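Local coordinates for protein Cys-Gly metallodipeptidase DUG1 (Saccharomyces cerevisiae, PDB 4G1P) that hydrolyses Cys-Gly dipeptides as a zinc- or manganese-dependent M20 peptidase and serves as catalytic component of the complex that degrades glutathione, at residues Thr96-Gly101 and Leu427-Ala432; Tyr389-Pro394 and Phe416-Gly421; Glu180-Glu185 and Ile423-Thr428. All coordinates share one frame; numbering follows the deposited sequence.

Contact 1 of 3, residues Thr96-Gly101 and Leu427-Ala432; sequences TVLVYG and LTFQDA
Turned with CG opposite its carbonyl carbon (chi1 -83°), Phe429 sends its ring out from the helix to Leu98 and Tyr100; with CG trans to the main-chain N (chi1 159° in Tyr100), both of these side chains lie across its path. The phenyl group touches both residues. CE1 of Phe429 reaches Leu98 CD2 at 3.6 Å, the methyl approaching obliquely, while CE2 of Phe429 comes to 3.7 Å from Tyr100 CD2 and to 3.8 Å from Tyr100 CB. The two rings form an offset edge-to-face pair, the phenyl edge directed at the tyrosine face, with centroids 5.6 Å apart and planes at 63°. Strand 96-102 runs parallel to both of its neighbours inside the mixed sheet of the alpha/beta catalytic domain; helix 426-433 packs on the face bearing Leu98 and Tyr100, whereas Val97 faces helix 458-477 on the other. A serine in place of Phe429 would probably open a gap between helix and sheet and leave the Tyr100 ring without its edge-on neighbour. The tyrosine hydroxyl is hydrogen-bonded to Glu168, and the ring lies beside Glu171, by similarity the proton acceptor of the active site. On the helix itself, Gln430 NE2 donates an almost straight bond to Asp431 OD1 (3.2 Å), on the syn side but tilted out of the carboxylate plane.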
ATOM      1  N   THR A  96     -16.185 -43.590  10.563  1.00 22.23           N
ATOM      2  CA  THR A  96     -16.571 -42.237  10.208  1.00 25.81           C
ATOM      3  C   THR A  96     -15.357 -41.354   9.926  1.00 23.98           C
ATOM      4  O   THR A  96     -14.516 -41.159  10.796  1.00 27.20           O
ATOM      5  CB  THR A  96     -17.410 -41.613  11.308  1.00 24.55           C
ATOM      6  OG1 THR A  96     -18.631 -42.346  11.422  1.00 30.72           O
ATOM      7  CG2 THR A  96     -17.719 -40.170  10.979  1.00 25.36           C
ATOM      8  N   VAL A  97     -15.251 -40.841   8.707  1.00 18.69           N
ATOM      9  CA  VAL A  97     -14.168 -39.916   8.392  1.00 22.90           C
ATOM     10  C   VAL A  97     -14.670 -38.477   8.291  1.00 21.56           C
ATOM     11  O   VAL A  97     -15.612 -38.181   7.559  1.00 17.52           O
ATOM     12  CB  VAL A  97     -13.449 -40.282   7.086  1.00 23.44           C
ATOM     13  CG1 VAL A  97     -12.315 -39.310   6.829  1.00 21.39           C
ATOM     14  CG2 VAL A  97     -12.917 -41.690   7.162  1.00 21.63           C
ATOM     15  N   LEU A  98     -14.043 -37.590   9.053  1.00 23.36           N
ATOM     16  CA  LEU A  98     -14.342 -36.169   8.958  1.00 21.38           C
ATOM     17  C   LEU A  98     -13.370 -35.542   7.972  1.00 23.35           C
ATOM     18  O   LEU A  98     -12.141 -35.705   8.103  1.00 20.45           O
ATOM     19  CB  LEU A  98     -14.226 -35.497  10.326  1.00 21.84           C
ATOM     20  CG  LEU A  98     -14.317 -33.967  10.375  1.00 21.72           C
ATOM     21  CD1 LEU A  98     -15.530 -33.508   9.633  1.00 26.02           C
ATOM     22  CD2 LEU A  98     -14.411 -33.481  11.796  1.00 19.23           C
ATOM     23  N   VAL A  99     -13.917 -34.852   6.972  1.00 19.30           N
ATOM     24  CA  VAL A  99     -13.079 -34.074   6.065  1.00 17.48           C
ATOM     25  C   VAL A  99     -13.289 -32.587   6.272  1.00 16.97           C
ATOM     26  O   VAL A  99     -14.419 -32.111   6.393  1.00 17.82           O
ATOM     27  CB  VAL A  99     -13.275 -34.450   4.573  1.00 16.50           C
ATOM     28  CG1 VAL A  99     -12.826 -35.875   4.331  1.00 19.21           C
ATOM     29  CG2 VAL A  99     -14.723 -34.251   4.134  1.00 17.03           C
ATOM     30  N   TYR A 100     -12.176 -31.863   6.316  1.00 18.43           N
ATOM     31  CA  TYR A 100     -12.174 -30.416   6.489  1.00 16.04           C
ATOM     32  C   TYR A 100     -11.524 -29.733   5.296  1.00 20.16           C
ATOM     33  O   TYR A 100     -10.549 -30.248   4.723  1.00 19.18           O
ATOM     34  CB  TYR A 100     -11.398 -30.055   7.745  1.00 15.89           C
ATOM     35  CG  TYR A 100     -10.884 -28.634   7.781  1.00 18.88           C
ATOM     36  CD1 TYR A 100      -9.663 -28.291   7.195  1.00 18.46           C
ATOM     37  CD2 TYR A 100     -11.601 -27.641   8.431  1.00 18.03           C
ATOM     38  CE1 TYR A 100      -9.202 -27.002   7.221  1.00 19.04           C
ATOM     39  CE2 TYR A 100     -11.136 -26.352   8.479  1.00 19.07           C
ATOM     40  CZ  TYR A 100      -9.939 -26.038   7.873  1.00 18.83           C
ATOM     41  OH  TYR A 100      -9.484 -24.752   7.927  1.00 18.67           O
ATOM     42  N   GLY A 101     -12.048 -28.557   4.954  1.00 19.21           N
ATOM     43  CA  GLY A 101     -11.481 -27.699   3.928  1.00 15.42           C
ATOM     44  C   GLY A 101     -12.016 -26.288   4.106  1.00 20.07           C
ATOM     45  O   GLY A 101     -12.708 -25.988   5.085  1.00 21.97           O
ATOM     46  N   LEU A 427      -4.160 -29.253  14.512  1.00 26.76           N
ATOM     47  CA  LEU A 427      -3.879 -29.697  15.868  1.00 23.51           C
ATOM     48  C   LEU A 427      -5.137 -29.766  16.718  1.00 28.11           C
ATOM     49  O   LEU A 427      -5.289 -30.682  17.534  1.00 29.06           O
ATOM     50  CB  LEU A 427      -2.872 -28.774  16.534  1.00 23.95           C
ATOM     51  CG  LEU A 427      -2.235 -29.276  17.825  1.00 29.67           C
ATOM     52  CD1 LEU A 427      -1.752 -30.724  17.696  1.00 26.32           C
ATOM     53  CD2 LEU A 427      -1.083 -28.364  18.172  1.00 25.12           C
ATOM     54  N   THR A 428      -6.037 -28.805  16.527  1.00 23.75           N
ATOM     55  CA  THR A 428      -7.300 -28.811  17.250  1.00 22.74           C
ATOM     56  C   THR A 428      -8.126 -30.044  16.897  1.00 25.48           C
ATOM     57  O   THR A 428      -8.774 -30.619  17.760  1.00 29.46           O
ATOM     58  CB  THR A 428      -8.116 -27.525  17.019  1.00 27.78           C
ATOM     59  OG1 THR A 428      -7.407 -26.408  17.561  1.00 28.85           O
ATOM     60  CG2 THR A 428      -9.457 -27.609  17.715  1.00 28.20           C
ATOM     61  N   PHE A 429      -8.093 -30.481  15.643  1.00 25.65           N
ATOM     62  CA  PHE A 429      -8.810 -31.710  15.304  1.00 27.10           C
ATOM     63  C   PHE A 429      -8.216 -32.904  16.041  1.00 27.38           C
ATOM     64  O   PHE A 429      -8.938 -33.700  16.671  1.00 25.11           O
ATOM     65  CB  PHE A 429      -8.831 -31.959  13.798  1.00 21.04           C
ATOM     66  CG  PHE A 429      -9.917 -31.203  13.078  1.00 25.43           C
ATOM     67  CD1 PHE A 429     -11.248 -31.411  13.396  1.00 22.89           C
ATOM     68  CD2 PHE A 429      -9.612 -30.297  12.069  1.00 22.93           C
ATOM     69  CE1 PHE A 429     -12.248 -30.712  12.729  1.00 21.64           C
ATOM     70  CE2 PHE A 429     -10.613 -29.612  11.401  1.00 17.54           C
ATOM     71  CZ  PHE A 429     -11.924 -29.816  11.734  1.00 15.86           C
ATOM     72  N   GLN A 430      -6.895 -33.007  15.985  1.00 24.46           N
ATOM     73  CA  GLN A 430      -6.215 -34.139  16.584  1.00 28.13           C
ATOM     74  C   GLN A 430      -6.497 -34.247  18.068  1.00 26.85           C
ATOM     75  O   GLN A 430      -6.943 -35.276  18.530  1.00 29.04           O
ATOM     76  CB  GLN A 430      -4.723 -34.040  16.361  1.00 29.73           C
ATOM     77  CG  GLN A 430      -3.951 -35.096  17.082  1.00 23.63           C
ATOM     78  CD  GLN A 430      -2.470 -34.924  16.875  1.00 27.60           C
ATOM     79  OE1 GLN A 430      -1.916 -35.417  15.893  1.00 27.08           O
ATOM     80  NE2 GLN A 430      -1.816 -34.206  17.790  1.00 23.09           N
ATOM     81  N   ASP A 431      -6.264 -33.167  18.799  1.00 27.37           N
ATOM     82  CA  ASP A 431      -6.419 -33.165  20.247  1.00 28.00           C
ATOM     83  C   ASP A 431      -7.868 -33.212  20.727  1.00 33.01           C
ATOM     84  O   ASP A 431      -8.196 -33.997  21.613  1.00 36.75           O
ATOM     85  CB  ASP A 431      -5.712 -31.956  20.854  1.00 28.18           C
ATOM     86  CG  ASP A 431      -4.198 -32.052  20.753  1.00 34.81           C
ATOM     87  OD1 ASP A 431      -3.684 -33.050  20.184  1.00 35.56           O
ATOM     88  OD2 ASP A 431      -3.519 -31.119  21.237  1.00 33.75           O
ATOM     89  N   ALA A 432      -8.732 -32.379  20.153  1.00 27.74           N
ATOM     90  CA  ALA A 432     -10.113 -32.304  20.607  1.00 22.20           C
ATOM     91  C   ALA A 432     -10.894 -33.585  20.337  1.00 32.57           C
ATOM     92  O   ALA A 432     -11.746 -33.980  21.135  1.00 33.90           O
ATOM     93  CB  ALA A 432     -10.822 -31.116  19.976  1.00 25.85           C
TER

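Contact 2 of 3, residues Tyr389-Pro394 and Phe416-Gly421; sequences YWVSDP and FTREGG
Pro394 and Phe416 make the apolar half of this contact. The proline ring lies obliquely against the phenyl group, its CB 3.3 Å from Phe416 CD2, and the carbonyl O of Pro394 is 3.4 Å from Phe416 CE2, so ring and main chain of the proline both border the same side of the aromatic. Nearer the other end Val391 packs on a charged group. Arg418 does not point straight at the valine at its base, but a bend at chi3 (74°) brings the guanidinium to it: NH2 of Arg418 stands 3.8 Å from Val391 CG2, and Val391 CG1 sits over one face of the planar group, offset toward its rim. The valine methyls thus lie against the cation at NH2 and over one face; NH1 of Arg418 makes a long, weak ion pair with Glu278 and a weak hydrogen bond to Tyr282.

No hydrogen bond joins the two segments. Within 416-421, Glu419 OE1 accepts the backbone N-H of Gly421 (N to OE1 2.7 Å) on the anti side of the carboxylate and tilted from its plane, folding the acid back against the chain as it leaves the strand. The segments run in nearly opposite directions because both pair with strand 210-226, antiparallel for 378-391 and parallel for 415-419; Tyr213 of that strand touches Pro394 and Arg418. The contact thus spans two oppositely directed strands that flank a third, in a mixed sheet in which 210-226 also pairs with 340-349.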
ATOM      1  N   TYR A 389       1.716 -25.178  15.041  1.00 24.80           N
ATOM      2  CA  TYR A 389       2.411 -26.155  14.221  1.00 23.98           C
ATOM      3  C   TYR A 389       1.886 -27.550  14.547  1.00 29.15           C
ATOM      4  O   TYR A 389       1.188 -27.744  15.546  1.00 32.99           O
ATOM      5  CB  TYR A 389       3.919 -26.077  14.439  1.00 27.01           C
ATOM      6  CG  TYR A 389       4.375 -26.312  15.862  1.00 33.01           C
ATOM      7  CD1 TYR A 389       4.469 -27.602  16.381  1.00 34.25           C
ATOM      8  CD2 TYR A 389       4.743 -25.253  16.675  1.00 34.38           C
ATOM      9  CE1 TYR A 389       4.892 -27.826  17.663  1.00 33.60           C
ATOM     10  CE2 TYR A 389       5.174 -25.468  17.969  1.00 35.34           C
ATOM     11  CZ  TYR A 389       5.245 -26.758  18.452  1.00 39.71           C
ATOM     12  OH  TYR A 389       5.667 -26.984  19.734  1.00 47.52           O
ATOM     13  N   TRP A 390       2.217 -28.528  13.717  1.00 25.74           N
ATOM     14  CA  TRP A 390       1.691 -29.864  13.920  1.00 25.17           C
ATOM     15  C   TRP A 390       2.660 -30.873  13.354  1.00 28.41           C
ATOM     16  O   TRP A 390       3.173 -30.695  12.253  1.00 28.97           O
ATOM     17  CB  TRP A 390       0.322 -29.995  13.255  1.00 22.99           C
ATOM     18  CG  TRP A 390      -0.240 -31.390  13.203  1.00 28.83           C
ATOM     19  CD1 TRP A 390      -0.874 -32.063  14.216  1.00 30.92           C
ATOM     20  CD2 TRP A 390      -0.260 -32.271  12.068  1.00 26.68           C
ATOM     21  NE1 TRP A 390      -1.274 -33.312  13.785  1.00 24.19           N
ATOM     22  CE2 TRP A 390      -0.908 -33.466  12.474  1.00 27.35           C
ATOM     23  CE3 TRP A 390       0.213 -32.172  10.755  1.00 23.41           C
ATOM     24  CZ2 TRP A 390      -1.097 -34.549  11.608  1.00 24.54           C
ATOM     25  CZ3 TRP A 390       0.032 -33.244   9.901  1.00 25.32           C
ATOM     26  CH2 TRP A 390      -0.621 -34.423  10.331  1.00 26.78           C
ATOM     27  N   VAL A 391       2.947 -31.912  14.125  1.00 24.33           N
ATOM     28  CA  VAL A 391       3.816 -32.965  13.650  1.00 26.07           C
ATOM     29  C   VAL A 391       3.192 -34.286  14.055  1.00 30.28           C
ATOM     30  O   VAL A 391       2.729 -34.451  15.183  1.00 28.74           O
ATOM     31  CB  VAL A 391       5.245 -32.897  14.240  1.00 26.19           C
ATOM     32  CG1 VAL A 391       6.184 -33.753  13.423  1.00 24.68           C
ATOM     33  CG2 VAL A 391       5.767 -31.491  14.275  1.00 30.84           C
ATOM     34  N   SER A 392       3.179 -35.231  13.126  1.00 30.43           N
ATOM     35  CA  SER A 392       2.639 -36.538  13.418  1.00 29.85           C
ATOM     36  C   SER A 392       3.518 -37.615  12.838  1.00 29.91           C
ATOM     37  O   SER A 392       4.359 -37.354  11.977  1.00 29.16           O
ATOM     38  CB  SER A 392       1.235 -36.669  12.854  1.00 29.30           C
ATOM     39  OG  SER A 392       1.000 -38.011  12.474  1.00 39.19           O
ATOM     40  N   ASP A 393       3.315 -38.834  13.323  1.00 37.40           N
ATOM     41  CA  ASP A 393       4.030 -39.993  12.823  1.00 34.68           C
ATOM     42  C   ASP A 393       3.243 -40.545  11.658  1.00 34.68           C
ATOM     43  O   ASP A 393       2.080 -40.911  11.813  1.00 38.32           O
ATOM     44  CB  ASP A 393       4.168 -41.050  13.925  1.00 41.14           C
ATOM     45  CG  ASP A 393       4.328 -42.468  13.369  1.00 48.56           C
ATOM     46  OD1 ASP A 393       3.289 -43.105  13.064  1.00 48.27           O
ATOM     47  OD2 ASP A 393       5.485 -42.945  13.247  1.00 44.22           O
ATOM     48  N   PRO A 394       3.880 -40.612  10.487  1.00 30.66           N
ATOM     49  CA  PRO A 394       3.287 -41.041   9.215  1.00 28.73           C
ATOM     50  C   PRO A 394       3.157 -42.556   9.048  1.00 31.69           C
ATOM     51  O   PRO A 394       3.294 -43.062   7.929  1.00 29.37           O
ATOM     52  CB  PRO A 394       4.292 -40.527   8.192  1.00 26.29           C
ATOM     53  CG  PRO A 394       5.596 -40.588   8.910  1.00 29.02           C
ATOM     54  CD  PRO A 394       5.291 -40.220  10.333  1.00 28.82           C
ATOM     55  N   PHE A 416       7.125 -38.996   1.879  1.00 24.24           N
ATOM     56  CA  PHE A 416       6.531 -38.515   3.114  1.00 25.90           C
ATOM     57  C   PHE A 416       7.144 -37.170   3.483  1.00 24.35           C
ATOM     58  O   PHE A 416       8.340 -37.059   3.722  1.00 25.65           O
ATOM     59  CB  PHE A 416       6.717 -39.532   4.228  1.00 27.07           C
ATOM     60  CG  PHE A 416       5.832 -40.736   4.099  1.00 30.20           C
ATOM     61  CD1 PHE A 416       6.130 -41.739   3.198  1.00 32.16           C
ATOM     62  CD2 PHE A 416       4.705 -40.869   4.892  1.00 31.57           C
ATOM     63  CE1 PHE A 416       5.319 -42.855   3.092  1.00 40.51           C
ATOM     64  CE2 PHE A 416       3.888 -41.975   4.793  1.00 32.04           C
ATOM     65  CZ  PHE A 416       4.196 -42.973   3.895  1.00 38.13           C
ATOM     66  N   THR A 417       6.324 -36.132   3.499  1.00 26.10           N
ATOM     67  CA  THR A 417       6.859 -34.782   3.557  1.00 22.30           C
ATOM     68  C   THR A 417       6.214 -33.974   4.653  1.00 23.36           C
ATOM     69  O   THR A 417       5.134 -34.298   5.145  1.00 22.38           O
ATOM     70  CB  THR A 417       6.592 -34.022   2.255  1.00 20.80           C
ATOM     71  OG1 THR A 417       5.177 -33.921   2.063  1.00 24.61           O
ATOM     72  CG2 THR A 417       7.208 -34.731   1.071  1.00 19.60           C
ATOM     73  N   ARG A 418       6.884 -32.896   5.022  1.00 26.46           N
ATOM     74  CA  ARG A 418       6.276 -31.916   5.893  1.00 26.05           C
ATOM     75  C   ARG A 418       5.872 -30.726   5.045  1.00 23.28           C
ATOM     76  O   ARG A 418       6.059 -30.744   3.835  1.00 19.86           O
ATOM     77  CB  ARG A 418       7.237 -31.555   7.019  1.00 24.69           C
ATOM     78  CG  ARG A 418       7.467 -32.742   7.937  1.00 23.76           C
ATOM     79  CD  ARG A 418       8.623 -32.531   8.871  1.00 27.98           C
ATOM     80  NE  ARG A 418       8.290 -31.601   9.941  1.00 25.68           N
ATOM     81  CZ  ARG A 418       9.003 -31.480  11.050  1.00 24.49           C
ATOM     82  NH1 ARG A 418      10.067 -32.245  11.234  1.00 25.50           N
ATOM     83  NH2 ARG A 418       8.645 -30.610  11.977  1.00 24.87           N
ATOM     84  N   GLU A 419       5.283 -29.719   5.675  1.00 25.02           N
ATOM     85  CA  GLU A 419       4.805 -28.542   4.959  1.00 26.10           C
ATOM     86  C   GLU A 419       5.382 -27.265   5.543  1.00 27.90           C
ATOM     87  O   GLU A 419       5.423 -27.089   6.770  1.00 22.84           O
ATOM     88  CB  GLU A 419       3.283 -28.451   5.037  1.00 25.29           C
ATOM     89  CG  GLU A 419       2.571 -28.670   3.729  1.00 30.48           C
ATOM     90  CD  GLU A 419       2.922 -27.642   2.677  1.00 30.99           C
ATOM     91  OE1 GLU A 419       2.975 -26.437   3.011  1.00 26.03           O
ATOM     92  OE2 GLU A 419       3.139 -28.050   1.512  1.00 34.71           O
ATOM     93  N   GLY A 420       5.807 -26.372   4.655  1.00 26.51           N
ATOM     94  CA  GLY A 420       6.188 -25.027   5.048  1.00 23.12           C
ATOM     95  C   GLY A 420       4.962 -24.206   5.401  1.00 24.95           C
ATOM     96  O   GLY A 420       5.008 -23.321   6.254  1.00 22.97           O
ATOM     97  N   GLY A 421       3.850 -24.511   4.740  1.00 27.36           N
ATOM     98  CA  GLY A 421       2.606 -23.807   4.976  1.00 23.81           C
ATOM     99  C   GLY A 421       1.948 -24.235   6.271  1.00 25.76           C
ATOM    100  O   GLY A 421       2.519 -25.026   7.025  1.00 28.63           O
TER

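Contact 3 of 3, residues Glu180-Glu185 and Ile423-Thr428; sequences ELIKKE and IPITLT
Ile182 carries the apolar contact by using both of its branches. CD1 of Ile182 meets Ile425 CG2 at 3.6 Å, the two side chains crossing at about a right angle, and CG2 of Ile182 lies 3.8 Å from Thr428 CG2. Beside them the aliphatic stem of Lys183 only grazes the same threonine methyl. With OG1 of Thr428 beside the backbone N (chi1 -65°), the methyl is left trans to that N and against the isoleucine. Helices 178-185 and 426-433 sit next to each other on one face of the six-stranded sheet of the catalytic domain, and Ile182 reaches from the first to the second, while Ile425 also touches Tyr100 of strand 96-102. The side chain of Ile425 is about 6 Å from that of Glu171, the proton acceptor by similarity, so the packing borders the active site. Polar groups serve the margins. OG1 of Thr428 is hydrogen-bonded to Asp179, at the start of helix 178-185, and Lys183 NZ makes a long, weak ion pair with the same acid. In the main chain, a type I turn from Ile423 to Thr426, with Thr426 N bonded to Ile423 O at 3.0 Å, leads the chain into helix 426-433.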
ATOM      1  N   GLU A 180     -13.076 -23.006  18.800  1.00 31.88           N
ATOM      2  CA  GLU A 180     -14.111 -23.230  19.796  1.00 31.63           C
ATOM      3  C   GLU A 180     -15.172 -24.198  19.306  1.00 34.77           C
ATOM      4  O   GLU A 180     -15.657 -25.042  20.074  1.00 34.39           O
ATOM      5  CB  GLU A 180     -14.770 -21.917  20.186  1.00 33.60           C
ATOM      6  CG  GLU A 180     -13.804 -20.891  20.719  1.00 40.50           C
ATOM      7  CD  GLU A 180     -14.394 -19.490  20.707  1.00 53.19           C
ATOM      8  OE1 GLU A 180     -15.536 -19.318  21.194  1.00 52.03           O
ATOM      9  OE2 GLU A 180     -13.717 -18.565  20.201  1.00 53.66           O
ATOM     10  N   LEU A 181     -15.530 -24.082  18.031  1.00 32.28           N
ATOM     11  CA  LEU A 181     -16.577 -24.928  17.471  1.00 30.20           C
ATOM     12  C   LEU A 181     -16.231 -26.407  17.564  1.00 31.06           C
ATOM     13  O   LEU A 181     -17.059 -27.226  17.954  1.00 32.04           O
ATOM     14  CB  LEU A 181     -16.869 -24.556  16.022  1.00 24.90           C
ATOM     15  CG  LEU A 181     -17.987 -25.418  15.440  1.00 26.20           C
ATOM     16  CD1 LEU A 181     -19.224 -25.320  16.320  1.00 25.53           C
ATOM     17  CD2 LEU A 181     -18.308 -25.022  14.004  1.00 27.52           C
ATOM     18  N   ILE A 182     -15.001 -26.741  17.200  1.00 29.85           N
ATOM     19  CA  ILE A 182     -14.567 -28.123  17.200  1.00 30.56           C
ATOM     20  C   ILE A 182     -14.583 -28.684  18.615  1.00 31.05           C
ATOM     21  O   ILE A 182     -15.139 -29.755  18.859  1.00 29.29           O
ATOM     22  CB  ILE A 182     -13.181 -28.236  16.576  1.00 27.84           C
ATOM     23  CG1 ILE A 182     -13.295 -27.994  15.076  1.00 30.35           C
ATOM     24  CG2 ILE A 182     -12.575 -29.589  16.844  1.00 28.17           C
ATOM     25  CD1 ILE A 182     -12.153 -27.200  14.524  1.00 36.68           C
ATOM     26  N   LYS A 183     -14.001 -27.937  19.550  1.00 30.98           N
ATOM     27  CA  LYS A 183     -13.982 -28.342  20.950  1.00 30.93           C
ATOM     28  C   LYS A 183     -15.388 -28.469  21.507  1.00 32.96           C
ATOM     29  O   LYS A 183     -15.677 -29.412  22.243  1.00 37.80           O
ATOM     30  CB  LYS A 183     -13.203 -27.344  21.795  1.00 25.71           C
ATOM     31  CG  LYS A 183     -11.724 -27.365  21.567  1.00 29.48           C
ATOM     32  CD  LYS A 183     -11.079 -26.152  22.208  1.00 33.97           C
ATOM     33  CE  LYS A 183      -9.582 -26.124  21.977  1.00 36.51           C
ATOM     34  NZ  LYS A 183      -9.017 -24.767  22.243  1.00 49.08           N
ATOM     35  N   LYS A 184     -16.254 -27.521  21.154  1.00 30.18           N
ATOM     36  CA  LYS A 184     -17.635 -27.516  21.631  1.00 31.08           C
ATOM     37  C   LYS A 184     -18.398 -28.699  21.084  1.00 33.32           C
ATOM     38  O   LYS A 184     -19.345 -29.184  21.693  1.00 40.40           O
ATOM     39  CB  LYS A 184     -18.355 -26.233  21.207  1.00 38.26           C
ATOM     40  CG  LYS A 184     -19.876 -26.251  21.438  1.00 44.04           C
ATOM     41  CD  LYS A 184     -20.574 -25.030  20.844  1.00 42.54           C
ATOM     42  CE  LYS A 184     -22.012 -24.908  21.318  1.00 35.21           C
ATOM     43  NZ  LYS A 184     -22.346 -23.469  21.538  1.00 44.73           N
ATOM     44  N   GLU A 185     -17.981 -29.178  19.927  1.00 34.92           N
ATOM     45  CA  GLU A 185     -18.784 -30.159  19.231  1.00 34.28           C
ATOM     46  C   GLU A 185     -18.118 -31.522  19.205  1.00 34.57           C
ATOM     47  O   GLU A 185     -18.586 -32.444  18.528  1.00 33.11           O
ATOM     48  CB  GLU A 185     -19.070 -29.663  17.825  1.00 34.92           C
ATOM     49  CG  GLU A 185     -20.452 -29.991  17.364  1.00 38.62           C
ATOM     50  CD  GLU A 185     -21.527 -29.475  18.290  1.00 37.48           C
ATOM     51  OE1 GLU A 185     -21.360 -28.363  18.830  1.00 38.29           O
ATOM     52  OE2 GLU A 185     -22.540 -30.188  18.470  1.00 38.00           O
ATOM     53  N   ILE A 423      -1.961 -25.114   8.404  1.00 29.57           N
ATOM     54  CA  ILE A 423      -3.396 -25.306   8.465  1.00 23.43           C
ATOM     55  C   ILE A 423      -3.769 -25.288   9.926  1.00 24.71           C
ATOM     56  O   ILE A 423      -3.886 -26.313  10.547  1.00 27.50           O
ATOM     57  CB  ILE A 423      -3.826 -26.620   7.842  1.00 23.80           C
ATOM     58  CG1 ILE A 423      -3.263 -26.748   6.424  1.00 25.45           C
ATOM     59  CG2 ILE A 423      -5.332 -26.710   7.838  1.00 25.85           C
ATOM     60  CD1 ILE A 423      -3.390 -28.141   5.818  1.00 22.05           C
ATOM     61  N   PRO A 424      -3.938 -24.092  10.481  1.00 30.05           N
ATOM     62  CA  PRO A 424      -4.185 -23.836  11.900  1.00 28.67           C
ATOM     63  C   PRO A 424      -4.994 -24.877  12.698  1.00 27.78           C
ATOM     64  O   PRO A 424      -4.499 -25.223  13.769  1.00 32.55           O
ATOM     65  CB  PRO A 424      -4.899 -22.489  11.867  1.00 27.28           C
ATOM     66  CG  PRO A 424      -4.207 -21.785  10.734  1.00 27.62           C
ATOM     67  CD  PRO A 424      -3.905 -22.839   9.705  1.00 24.92           C
ATOM     68  N   ILE A 425      -6.161 -25.350  12.248  1.00 21.53           N
ATOM     69  CA  ILE A 425      -6.973 -26.217  13.128  1.00 26.83           C
ATOM     70  C   ILE A 425      -6.570 -27.677  13.170  1.00 26.39           C
ATOM     71  O   ILE A 425      -7.188 -28.456  13.901  1.00 27.36           O
ATOM     72  CB  ILE A 425      -8.501 -26.214  12.822  1.00 30.39           C
ATOM     73  CG1 ILE A 425      -8.759 -26.019  11.334  1.00 27.11           C
ATOM     74  CG2 ILE A 425      -9.253 -25.220  13.707  1.00 31.46           C
ATOM     75  CD1 ILE A 425      -8.361 -27.200  10.514  1.00 22.67           C
ATOM     76  N   THR A 426      -5.582 -28.048  12.359  1.00 23.87           N
ATOM     77  CA  THR A 426      -5.143 -29.424  12.272  1.00 21.43           C
ATOM     78  C   THR A 426      -4.872 -29.998  13.675  1.00 25.48           C
ATOM     79  O   THR A 426      -5.364 -31.068  14.014  1.00 27.41           O
ATOM     80  CB  THR A 426      -3.922 -29.573  11.345  1.00 24.17           C
ATOM     81  OG1 THR A 426      -3.483 -30.941  11.339  1.00 26.48           O
ATOM     82  CG2 THR A 426      -2.787 -28.702  11.838  1.00 35.33           C
ATOM     83  N   LEU A 427      -4.160 -29.253  14.512  1.00 26.76           N
ATOM     84  CA  LEU A 427      -3.879 -29.697  15.868  1.00 23.51           C
ATOM     85  C   LEU A 427      -5.137 -29.766  16.718  1.00 28.11           C
ATOM     86  O   LEU A 427      -5.289 -30.682  17.534  1.00 29.06           O
ATOM     87  CB  LEU A 427      -2.872 -28.774  16.534  1.00 23.95           C
ATOM     88  CG  LEU A 427      -2.235 -29.276  17.825  1.00 29.67           C
ATOM     89  CD1 LEU A 427      -1.752 -30.724  17.696  1.00 26.32           C
ATOM     90  CD2 LEU A 427      -1.083 -28.364  18.172  1.00 25.12           C
ATOM     91  N   THR A 428      -6.037 -28.805  16.527  1.00 23.75           N
ATOM     92  CA  THR A 428      -7.300 -28.811  17.250  1.00 22.74           C
ATOM     93  C   THR A 428      -8.126 -30.044  16.897  1.00 25.48           C
ATOM     94  O   THR A 428      -8.774 -30.619  17.760  1.00 29.46           O
ATOM     95  CB  THR A 428      -8.116 -27.525  17.019  1.00 27.78           C
ATOM     96  OG1 THR A 428      -7.407 -26.408  17.561  1.00 28.85           O
ATOM     97  CG2 THR A 428      -9.457 -27.609  17.715  1.00 28.20           C
TER

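How the contacts relate
Contacts 1 and 3 are neighbours, their centres about 7 Å apart; they share Leu427 and Thr428 of helix 426-433, with Ile182 touching Phe429. The centre of contact 2 lies about 15 Å from that of contact 1 and 17 Å from that of contact 3. Along the chain come 96-101, 180-185, 389-394, 416-421, then the overlapping 423-428 and 427-432, on which both larger loops close, so contact 2 is nested inside each. A probable hydrogen bond from Trp390 NE1 to Gln430 OE1, with Leu427 packed on Trp390, ties the helix to the second sheet. Helix 426-433 thus lies between the two sheets, near the metal-binding active site.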